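Local coordinates for putative PLP-dependent aminotransferase (Bacillus cereus ATCC 10987, PDB 3JU7), which probably acts as a pyridoxal phosphate-dependent aminotransferase of the DegT/DnrJ/EryC1/StrS family, at residues G78-M83 with E124-E129. Sequence-based numbering, arbitrary orientation.
Sequences GKYALM and EELKEE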
ATOM      1  N   GLY A  78      -0.393  25.641   0.444  1.00 29.49           N
ATOM      2  CA  GLY A  78      -0.690  25.456   1.864  1.00 29.59           C
ATOM      3  C   GLY A  78       0.333  24.591   2.597  1.00 29.85           C
ATOM      4  O   GLY A  78       1.049  23.787   1.999  1.00 30.68           O
ATOM      5  N   LYS A  79       0.382  24.768   3.906  1.00 27.75           N
ATOM      6  CA  LYS A  79       1.356  24.134   4.766  1.00 24.80           C
ATOM      7  C   LYS A  79       0.684  23.136   5.741  1.00 24.28           C
ATOM      8  O   LYS A  79       1.288  22.170   6.187  1.00 24.27           O
ATOM      9  CB  LYS A  79       2.034  25.252   5.558  1.00 26.83           C
ATOM     10  CG  LYS A  79       2.872  24.785   6.736  1.00 34.01           C
ATOM     11  CD  LYS A  79       3.644  25.926   7.345  1.00 44.51           C
ATOM     12  CE  LYS A  79       4.692  25.393   8.316  1.00 48.69           C
ATOM     13  NZ  LYS A  79       5.465  26.468   9.006  1.00 47.93           N
ATOM     14  N   TYR A  80      -0.562  23.378   6.092  1.00 22.14           N
ATOM     15  CA  TYR A  80      -1.207  22.624   7.167  1.00 23.76           C
ATOM     16  C   TYR A  80      -2.405  21.774   6.706  1.00 22.76           C
ATOM     17  O   TYR A  80      -3.169  22.167   5.803  1.00 23.65           O
ATOM     18  CB  TYR A  80      -1.723  23.605   8.213  1.00 22.97           C
ATOM     19  CG  TYR A  80      -0.667  24.464   8.848  1.00 22.60           C
ATOM     20  CD1 TYR A  80       0.308  23.901   9.655  1.00 27.20           C
ATOM     21  CD2 TYR A  80      -0.661  25.832   8.680  1.00 23.41           C
ATOM     22  CE1 TYR A  80       1.249  24.675  10.268  1.00 22.86           C
ATOM     23  CE2 TYR A  80       0.309  26.615   9.264  1.00 23.09           C
ATOM     24  CZ  TYR A  80       1.257  26.020  10.075  1.00 26.38           C
ATOM     25  OH  TYR A  80       2.235  26.762  10.692  1.00 21.66           O
ATOM     26  N   ALA A  81      -2.573  20.630   7.360  1.00 20.10           N
ATOM     27  CA  ALA A  81      -3.792  19.815   7.239  1.00 22.09           C
ATOM     28  C   ALA A  81      -4.554  19.985   8.561  1.00 22.61           C
ATOM     29  O   ALA A  81      -4.062  19.545   9.612  1.00 25.31           O
ATOM     30  CB  ALA A  81      -3.444  18.334   7.010  1.00 18.22           C
ATOM     31  N   LEU A  82      -5.698  20.665   8.536  1.00 21.84           N
ATOM     32  CA  LEU A  82      -6.479  20.902   9.775  1.00 22.09           C
ATOM     33  C   LEU A  82      -7.313  19.635  10.040  1.00 22.92           C
ATOM     34  O   LEU A  82      -8.070  19.179   9.171  1.00 22.65           O
ATOM     35  CB  LEU A  82      -7.388  22.122   9.638  1.00 22.02           C
ATOM     36  CG  LEU A  82      -6.767  23.496   9.819  1.00 23.13           C
ATOM     37  CD1 LEU A  82      -5.410  23.633   9.086  1.00 26.17           C
ATOM     38  CD2 LEU A  82      -7.792  24.531   9.377  1.00 19.95           C
HETATM   39  N   MSE A  83      -7.106  19.028  11.199  1.00 20.80           N
HETATM   40  CA  MSE A  83      -7.766  17.778  11.548  1.00 21.85           C
HETATM   41  C   MSE A  83      -7.899  17.672  13.060  1.00 20.86           C
HETATM   42  O   MSE A  83      -7.237  18.365  13.803  1.00 24.97           O
HETATM   43  CB  MSE A  83      -6.958  16.579  11.036  1.00 20.59           C
HETATM   44  CG  MSE A  83      -5.539  16.542  11.617  1.00 23.47           C
HETATM   45 SE   MSE A  83      -4.436  15.059  11.041  0.75 10.45          SE
HETATM   46  CE  MSE A  83      -4.363  15.415   9.147  1.00 21.80           C
ATOM     47  N   GLU A 124     -10.077  30.970   8.802  1.00 29.06           N
ATOM     48  CA  GLU A 124     -10.039  32.432   8.610  1.00 30.53           C
ATOM     49  C   GLU A 124      -8.729  33.071   9.045  1.00 30.18           C
ATOM     50  O   GLU A 124      -8.276  34.056   8.453  1.00 30.23           O
ATOM     51  CB  GLU A 124     -11.191  33.110   9.343  1.00 32.05           C
ATOM     52  CG  GLU A 124     -11.429  34.532   8.853  1.00 40.72           C
ATOM     53  CD  GLU A 124     -12.363  35.305   9.744  1.00 52.05           C
ATOM     54  OE1 GLU A 124     -13.273  34.683  10.348  1.00 55.16           O
ATOM     55  OE2 GLU A 124     -12.177  36.541   9.840  1.00 60.62           O
ATOM     56  N   GLU A 125      -8.135  32.521  10.091  1.00 30.47           N
ATOM     57  CA  GLU A 125      -6.871  33.031  10.601  1.00 29.72           C
ATOM     58  C   GLU A 125      -5.704  32.604   9.710  1.00 29.66           C
ATOM     59  O   GLU A 125      -4.809  33.397   9.457  1.00 31.34           O
ATOM     60  CB  GLU A 125      -6.650  32.538  12.037  1.00 29.21           C
ATOM     61  CG  GLU A 125      -5.285  32.900  12.638  1.00 35.39           C
ATOM     62  CD  GLU A 125      -4.913  32.051  13.853  1.00 42.56           C
ATOM     63  OE1 GLU A 125      -5.824  31.482  14.509  1.00 38.12           O
ATOM     64  OE2 GLU A 125      -3.695  31.965  14.150  1.00 49.57           O
ATOM     65  N   LEU A 126      -5.709  31.357   9.237  1.00 29.24           N
ATOM     66  CA  LEU A 126      -4.553  30.811   8.501  1.00 26.48           C
ATOM     67  C   LEU A 126      -4.575  31.124   7.023  1.00 26.61           C
ATOM     68  O   LEU A 126      -3.523  31.207   6.381  1.00 27.18           O
ATOM     69  CB  LEU A 126      -4.452  29.289   8.679  1.00 25.02           C
ATOM     70  CG  LEU A 126      -4.196  28.830  10.117  1.00 27.15           C
ATOM     71  CD1 LEU A 126      -4.344  27.286  10.220  1.00 22.72           C
ATOM     72  CD2 LEU A 126      -2.818  29.331  10.566  1.00 22.73           C
ATOM     73  N   LYS A 127      -5.770  31.258   6.471  1.00 27.17           N
ATOM     74  CA  LYS A 127      -5.924  31.641   5.058  1.00 27.19           C
ATOM     75  C   LYS A 127      -5.118  30.709   4.162  1.00 25.53           C
ATOM     76  O   LYS A 127      -5.226  29.493   4.308  1.00 24.81           O
ATOM     77  CB  LYS A 127      -5.575  33.121   4.852  1.00 27.34           C
ATOM     78  CG  LYS A 127      -6.450  34.075   5.678  1.00 27.50           C
ATOM     79  CD  LYS A 127      -6.163  35.557   5.387  1.00 34.58           C
ATOM     80  N   GLU A 128      -4.301  31.265   3.276  1.00 26.32           N
ATOM     81  CA  GLU A 128      -3.518  30.467   2.303  1.00 26.91           C
ATOM     82  C   GLU A 128      -2.628  29.381   2.916  1.00 24.96           C
ATOM     83  O   GLU A 128      -2.226  28.447   2.230  1.00 23.21           O
ATOM     84  CB  GLU A 128      -2.675  31.374   1.371  1.00 28.21           C
ATOM     85  CG  GLU A 128      -1.403  32.011   2.022  1.00 39.29           C
ATOM     86  CD  GLU A 128      -1.701  33.120   3.027  1.00 51.76           C
ATOM     87  OE1 GLU A 128      -2.793  33.740   2.952  1.00 59.70           O
ATOM     88  OE2 GLU A 128      -0.831  33.378   3.896  1.00 62.83           O
ATOM     89  N   GLU A 129      -2.331  29.465   4.199  1.00 26.43           N
ATOM     90  CA  GLU A 129      -1.546  28.404   4.829  1.00 28.52           C
ATOM     91  C   GLU A 129      -2.351  27.103   5.000  1.00 29.74           C
ATOM     92  O   GLU A 129      -1.772  26.027   5.171  1.00 28.37           O
ATOM     93  CB  GLU A 129      -0.932  28.868   6.142  1.00 29.85           C
ATOM     94  CG  GLU A 129       0.229  29.833   5.951  1.00 35.05           C
ATOM     95  CD  GLU A 129       0.956  30.146   7.270  1.00 45.77           C
ATOM     96  OE1 GLU A 129       0.289  30.593   8.230  1.00 53.69           O
ATOM     97  OE2 GLU A 129       2.191  29.949   7.351  1.00 55.57           O
TER
HETATM   98  O   HOH W   1       1.601  29.760  10.482  1.00 44.93           O
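The carbonyl oxygen of E129 is gripped by two successive backbone amides. Y80 N lies 3.1 Å from E129 O, nearly in line with the C=O bond (170°). K79 N is closer, 2.8 Å from E129 O, but tilted 32° from the carbonyl plane. G78 CA adds a weaker CA-H...O contact of 3.4 Å to E128 O. The side chains of Y80 and E129 run side by side in the same direction. E129 CB sits 4.0 Å from both CD2 and CE2 of Y80. Water 1, in the ring plane, joins their ends: it donates to E129 OE1 (2.7 Å) and hydrogen-bonds with Y80 OH. Residues 124-129 lead from helix 116-126 into strand 130-133, closing a beta-alpha-beta crossover from strand 101-105. Strand 80-84 lies between these two in the parallel sheet. K127 is the first residue to leave helical phi/psi, with positive phi. Deeper in, L82 CD1 and L126 CD1 meet tip to tip at 4.0 Å. Y103 of strand 101-105 touches both leucines and packs edge-to-face with Y80. K79 CG, anti to the backbone N (chi1 167°), lies over the centre of one Y80 ring face. The opposite charges of K79 and E129 are near but not in contact.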